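Local structure of 3,4-dihydroxy-2-butanone 4-phosphate synthase (Acinetobacter baumannii, 6MNZ) at the interface of chains A and B. The protein catalyses the formation of 3,4-dihydroxy-2-butanone 4-phosphate, which it probably makes from D-ribulose 5-phosphate with release of formate, a step in riboflavin biosynthesis. Sequence-based numbering; all coordinates share one arbitrary frame. Chains: chain A/B, 3,4-dihydroxy-2-butanone 4-phosphate synthase.

Contact 1: the interface of chains A and B. Residues chain A 234, 236, 238, 292; chain B 261, 300-302.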
# COMPACT_ATOMS: atom_id res chain seq x y z
N ILE A 234 -6.73 -3.64 -12.40
CA ILE A 234 -6.83 -4.22 -13.73
C ILE A 234 -7.43 -5.62 -13.61
O ILE A 234 -6.93 -6.44 -12.83
CB ILE A 234 -5.46 -4.25 -14.43
CG1 ILE A 234 -5.58 -4.81 -15.85
CG2 ILE A 234 -4.46 -5.00 -13.59
CD1 ILE A 234 -6.10 -3.80 -16.84
N LEU A 236 -9.03 -9.26 -15.07
CA LEU A 236 -8.74 -10.24 -16.11
C LEU A 236 -9.92 -11.18 -16.31
O LEU A 236 -10.74 -11.37 -15.41
CB LEU A 236 -7.48 -11.05 -15.77
CG LEU A 236 -6.20 -10.23 -15.60
CD1 LEU A 236 -5.10 -11.10 -15.03
CD2 LEU A 236 -5.78 -9.64 -16.93
N LEU A 238 -9.94 -15.12 -18.04
CA LEU A 238 -9.40 -16.25 -18.78
C LEU A 238 -10.55 -17.04 -19.42
O LEU A 238 -11.44 -17.52 -18.71
CB LEU A 238 -8.58 -17.15 -17.86
CG LEU A 238 -7.17 -16.66 -17.54
CD1 LEU A 238 -7.22 -15.46 -16.62
CD2 LEU A 238 -6.35 -17.78 -16.92
N TRP A 292 -11.22 -12.51 -12.66
CA TRP A 292 -10.27 -12.15 -11.61
C TRP A 292 -10.46 -10.68 -11.29
O TRP A 292 -10.33 -9.83 -12.18
CB TRP A 292 -8.83 -12.43 -12.04
CG TRP A 292 -7.81 -12.04 -11.01
CD1 TRP A 292 -7.24 -10.82 -10.84
CD2 TRP A 292 -7.15 -12.92 -10.08
NE1 TRP A 292 -6.30 -10.86 -9.84
CE2 TRP A 292 -6.21 -12.14 -9.37
CE3 TRP A 292 -7.30 -14.27 -9.75
CZ2 TRP A 292 -5.50 -12.65 -8.28
CZ3 TRP A 292 -6.55 -14.78 -8.70
CH2 TRP A 292 -5.69 -13.97 -7.96
N LEU B 261 -1.81 -19.00 -13.25
CA LEU B 261 -1.75 -19.61 -14.57
C LEU B 261 -0.82 -20.82 -14.65
O LEU B 261 -1.30 -21.95 -14.61
CB LEU B 261 -1.30 -18.55 -15.58
CG LEU B 261 -2.40 -17.65 -16.12
CD1 LEU B 261 -3.10 -16.86 -15.02
CD2 LEU B 261 -1.80 -16.72 -17.15
N ASP B 300 -0.70 -7.92 -7.56
CA ASP B 300 -1.89 -8.46 -8.19
C ASP B 300 -1.56 -9.04 -9.57
O ASP B 300 -0.48 -8.83 -10.12
CB ASP B 300 -2.95 -7.36 -8.32
CG ASP B 300 -4.31 -7.90 -8.67
OD1 ASP B 300 -4.55 -9.11 -8.46
OD2 ASP B 300 -5.11 -7.14 -9.25
N LEU B 301 -2.49 -9.85 -10.08
CA LEU B 301 -2.18 -10.69 -11.23
C LEU B 301 -2.00 -9.86 -12.50
O LEU B 301 -1.45 -10.36 -13.48
CB LEU B 301 -3.27 -11.74 -11.44
CG LEU B 301 -3.18 -12.56 -12.73
CD1 LEU B 301 -1.86 -13.31 -12.85
CD2 LEU B 301 -4.34 -13.53 -12.84
N GLY B 302 -2.69 -8.73 -12.59
CA GLY B 302 -2.77 -8.00 -13.83
C GLY B 302 -1.46 -7.37 -14.24
O GLY B 302 -1.04 -7.46 -15.40
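A:Trp292 swings its indole across to B:Asp300 and B:Leu301 with CG anti to the backbone N (chi1 179°); B:Asp300 also has CG opposite its backbone N (chi1 -167°) and runs past the tryptophan in the opposite direction. The patch belongs to the homodimer interface, in the region related to GTP cyclohydrolase II: strands 235-239 and 290-292 of chain A, with A:Ile234 just ahead of the first, meet two loop segments of chain B. The indole NE1 of A:Trp292 donates a hydrogen bond to carboxylate oxygen OD1 of B:Asp300 at 2.8 Å. That oxygen lies in the ring plane and is met on its syn side, with ring and carboxylate nearly coplanar. From the same face of the carboxylate, but well above its plane, backbone N of B:Leu301 also donates to OD1 of B:Asp300, at 2.7 Å. Two donors thus grip one oxygen and restrict how the carboxylate can turn. The 300-302 loop lays CB of B:Leu301 over the five-membered ring of A:Trp292, 3.9 Å from its centroid, in a CH-pi contact. B:Leu301 crosses A:Leu236 at about a right angle, where methyl CD1 of A:Leu236 meets CG of B:Leu301 at 3.3 Å. At one end of the row, branch methyl CG2 of A:Ile234 sits against CA of B:Gly302 at 3.4 Å. At the other, methyl CD2 of A:Leu238 approaches methyl CD1 of B:Leu261 at 3.9 Å.

Contact 2: the interface of chains A and B. Residues chain A 217-218, 266; chain B 263, 266.
B:Lys263 runs obliquely past A:Glu217 and A:Tyr218 and crosses A:Lys266 at about a right angle, threading its aliphatic chain among all three. This is a lysine-rich stretch of the homodimer interface, in the region related to GTP cyclohydrolase II, where the loop at B:Lys263 and the start of helix 266-269 of each chain meet the loop at A:Glu217. A bend at chi3 (-56°) turns the end of B:Lys263 back beside A:Glu217. Its ammonium NZ forms a salt bridge with carboxylate oxygen OE1 of A:Glu217 at 3.8 Å, a separation that suggests charge attraction more than a close bond. Apolar touching accompanies it: CB of A:Glu217 lies 3.6 Å from CE of B:Lys263. On the phenol side, CD of B:Lys263 passes near the hydroxyl OH of A:Tyr218 at 3.6 Å, while CG of A:Lys266, from the same chain as the tyrosine, sits at the ring's edge in its plane. Where the two lysines cross, CE of A:Lys266 meets CD of B:Lys263 at 3.9 Å. The symmetry-equivalent residues A:Lys266 and B:Lys266 also meet; both chains bend at chi2 (-104°), and their NZ atoms lie 3.8 Å apart. The carboxylate of A:Glu217 may help balance the charge of the lysine amines gathered near it, with its OE1 5.3 Å from NZ of B:Lys266.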
# COMPACT_ATOMS: atom_id res chain seq x y z
N GLU A 217 -0.15 -24.56 -18.12
CA GLU A 217 -0.13 -25.99 -17.84
C GLU A 217 -1.51 -26.62 -17.94
O GLU A 217 -1.61 -27.85 -18.05
CB GLU A 217 0.46 -26.24 -16.45
CG GLU A 217 1.81 -25.58 -16.23
CD GLU A 217 2.71 -26.37 -15.30
OE1 GLU A 217 2.37 -27.52 -14.97
OE2 GLU A 217 3.75 -25.82 -14.88
N TYR A 218 -2.58 -25.83 -17.78
CA TYR A 218 -3.92 -26.33 -18.08
C TYR A 218 -4.22 -26.29 -19.57
O TYR A 218 -5.06 -27.06 -20.05
CB TYR A 218 -4.97 -25.53 -17.32
CG TYR A 218 -4.58 -25.16 -15.91
CD1 TYR A 218 -4.19 -23.87 -15.59
CD2 TYR A 218 -4.76 -26.06 -14.87
CE1 TYR A 218 -3.85 -23.52 -14.30
CE2 TYR A 218 -4.43 -25.72 -13.57
CZ TYR A 218 -4.00 -24.44 -13.29
OH TYR A 218 -3.62 -24.10 -12.01
N LYS A 266 -6.65 -23.53 -8.51
CA LYS A 266 -6.16 -24.55 -9.42
C LYS A 266 -7.27 -25.52 -9.80
O LYS A 266 -7.63 -25.62 -10.98
CB LYS A 266 -4.99 -25.30 -8.79
CG LYS A 266 -4.16 -26.09 -9.79
CD LYS A 266 -4.44 -27.58 -9.73
CE LYS A 266 -3.77 -28.31 -10.89
NZ LYS A 266 -3.86 -29.79 -10.76
N LYS B 263 2.43 -23.18 -12.74
CA LYS B 263 2.41 -23.95 -11.50
C LYS B 263 3.86 -24.24 -11.11
O LYS B 263 4.43 -25.24 -11.56
CB LYS B 263 1.59 -25.23 -11.67
CG LYS B 263 0.12 -24.97 -11.98
CD LYS B 263 -0.71 -26.25 -12.06
CE LYS B 263 -0.14 -27.22 -13.09
NZ LYS B 263 -1.20 -28.11 -13.67
N LYS B 266 2.81 -24.77 -6.54
CA LYS B 266 2.07 -26.03 -6.48
C LYS B 266 2.99 -27.21 -6.73
O LYS B 266 3.19 -28.06 -5.85
CB LYS B 266 0.92 -26.01 -7.49
CG LYS B 266 0.24 -27.35 -7.70
CD LYS B 266 0.66 -28.01 -9.01
CE LYS B 266 -0.29 -29.15 -9.38
NZ LYS B 266 -0.03 -29.68 -10.74

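Contact 3: the interface of chains A and B. Residues chain A 218, 265, 292; chain B 259-260.
This is a compact polar stretch of the two-fold homodimer interface, where B:Asp260 projects from a loop of chain B towards A:Asn265 and A:Trp292, helping to join the paired regions related to GTP cyclohydrolase II. The aspartate is the main residue here, with 51 Å² of its surface hidden by chain A. Its CG lies anti to the carbonyl carbon (chi1 -74°), which places the carboxylate between the asparagine amide and the six-membered ring of the indole. A:Asn265 comes from just ahead of helix 266-269, and its side chain crosses that of B:Asp260 at about a right angle, with amide and carboxylate planes turned 64° apart. The two groups are modelled next to each other, but ND2 of A:Asn265 and OD1 of B:Asp260 are placed too near one another to be trusted, and no hydrogen bond can be assigned between them. Across the carboxylate, A:Trp292 also stands at about a right angle to B:Asp260, the ring and carboxylate planes 61° apart. It is the benzo part of the indole that makes this contact, with CZ3 of A:Trp292 3.5 Å from carboxylate carbon CG of B:Asp260. A:Tyr218 and B:Arg259 are more peripheral. The arginine approaches with its backbone, its carbonyl O lying 4.3 Å from the phenol OH of A:Tyr218, while ring carbon CE1 of A:Tyr218 comes to 3.9 Å from the backbone carbonyl O of B:Asp260.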
# COMPACT_ATOMS: atom_id res chain seq x y z
N TYR A 218 -2.58 -25.83 -17.78
CA TYR A 218 -3.92 -26.33 -18.08
C TYR A 218 -4.22 -26.29 -19.57
O TYR A 218 -5.06 -27.06 -20.05
CB TYR A 218 -4.97 -25.53 -17.32
CG TYR A 218 -4.58 -25.16 -15.91
CD1 TYR A 218 -4.19 -23.87 -15.59
CD2 TYR A 218 -4.76 -26.06 -14.87
CE1 TYR A 218 -3.85 -23.52 -14.30
CE2 TYR A 218 -4.43 -25.72 -13.57
CZ TYR A 218 -4.00 -24.44 -13.29
OH TYR A 218 -3.62 -24.10 -12.01
N ASN A 265 -8.38 -22.41 -6.55
CA ASN A 265 -8.20 -21.75 -7.84
C ASN A 265 -7.65 -22.72 -8.88
O ASN A 265 -8.01 -22.63 -10.06
CB ASN A 265 -7.26 -20.55 -7.69
CG ASN A 265 -7.10 -19.78 -8.99
OD1 ASN A 265 -8.04 -19.67 -9.78
ND2 ASN A 265 -5.92 -19.21 -9.20
N TRP A 292 -11.22 -12.51 -12.66
CA TRP A 292 -10.27 -12.15 -11.61
C TRP A 292 -10.46 -10.68 -11.29
O TRP A 292 -10.33 -9.83 -12.18
CB TRP A 292 -8.83 -12.43 -12.04
CG TRP A 292 -7.81 -12.04 -11.01
CD1 TRP A 292 -7.24 -10.82 -10.84
CD2 TRP A 292 -7.15 -12.92 -10.08
NE1 TRP A 292 -6.30 -10.86 -9.84
CE2 TRP A 292 -6.21 -12.14 -9.37
CE3 TRP A 292 -7.30 -14.27 -9.75
CZ2 TRP A 292 -5.50 -12.65 -8.28
CZ3 TRP A 292 -6.55 -14.78 -8.70
CH2 TRP A 292 -5.69 -13.97 -7.96
N ARG B 259 1.29 -18.21 -10.29
CA ARG B 259 0.71 -19.52 -10.02
C ARG B 259 -0.67 -19.67 -10.64
O ARG B 259 -1.13 -20.80 -10.84
CB ARG B 259 0.61 -19.78 -8.52
CG ARG B 259 1.78 -19.25 -7.75
CD ARG B 259 3.07 -19.87 -8.25
NE ARG B 259 4.16 -19.60 -7.32
CZ ARG B 259 4.48 -18.38 -6.91
NH1 ARG B 259 4.21 -17.35 -7.69
NH2 ARG B 259 5.33 -18.24 -5.90
N ASP B 260 -1.46 -18.60 -10.57
CA ASP B 260 -2.83 -18.68 -11.05
C ASP B 260 -2.86 -19.25 -12.46
O ASP B 260 -3.82 -19.94 -12.82
CB ASP B 260 -3.47 -17.29 -11.03
CG ASP B 260 -3.82 -16.83 -9.64
OD1 ASP B 260 -4.50 -17.59 -8.91
OD2 ASP B 260 -3.44 -15.70 -9.26

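Contact 3 lies between the others: the centres of its C-alpha atoms are about 9 Å from those of contact 1 and about 7 Å from those of contact 2, while contacts 1 and 2 are about 15 Å apart. A:Trp292 belongs to both contact 1 and contact 3, and A:Tyr218 to both contact 2 and contact 3, making one continuous seam. On chain B, residues from 259-263 enter all three contacts. The same contacts recur across the two-fold axis with the chains exchanged, the A:Lys266 and B:Lys266 pair lying near it, and hold the homodimer together through its GTP cyclohydrolase II-related regions.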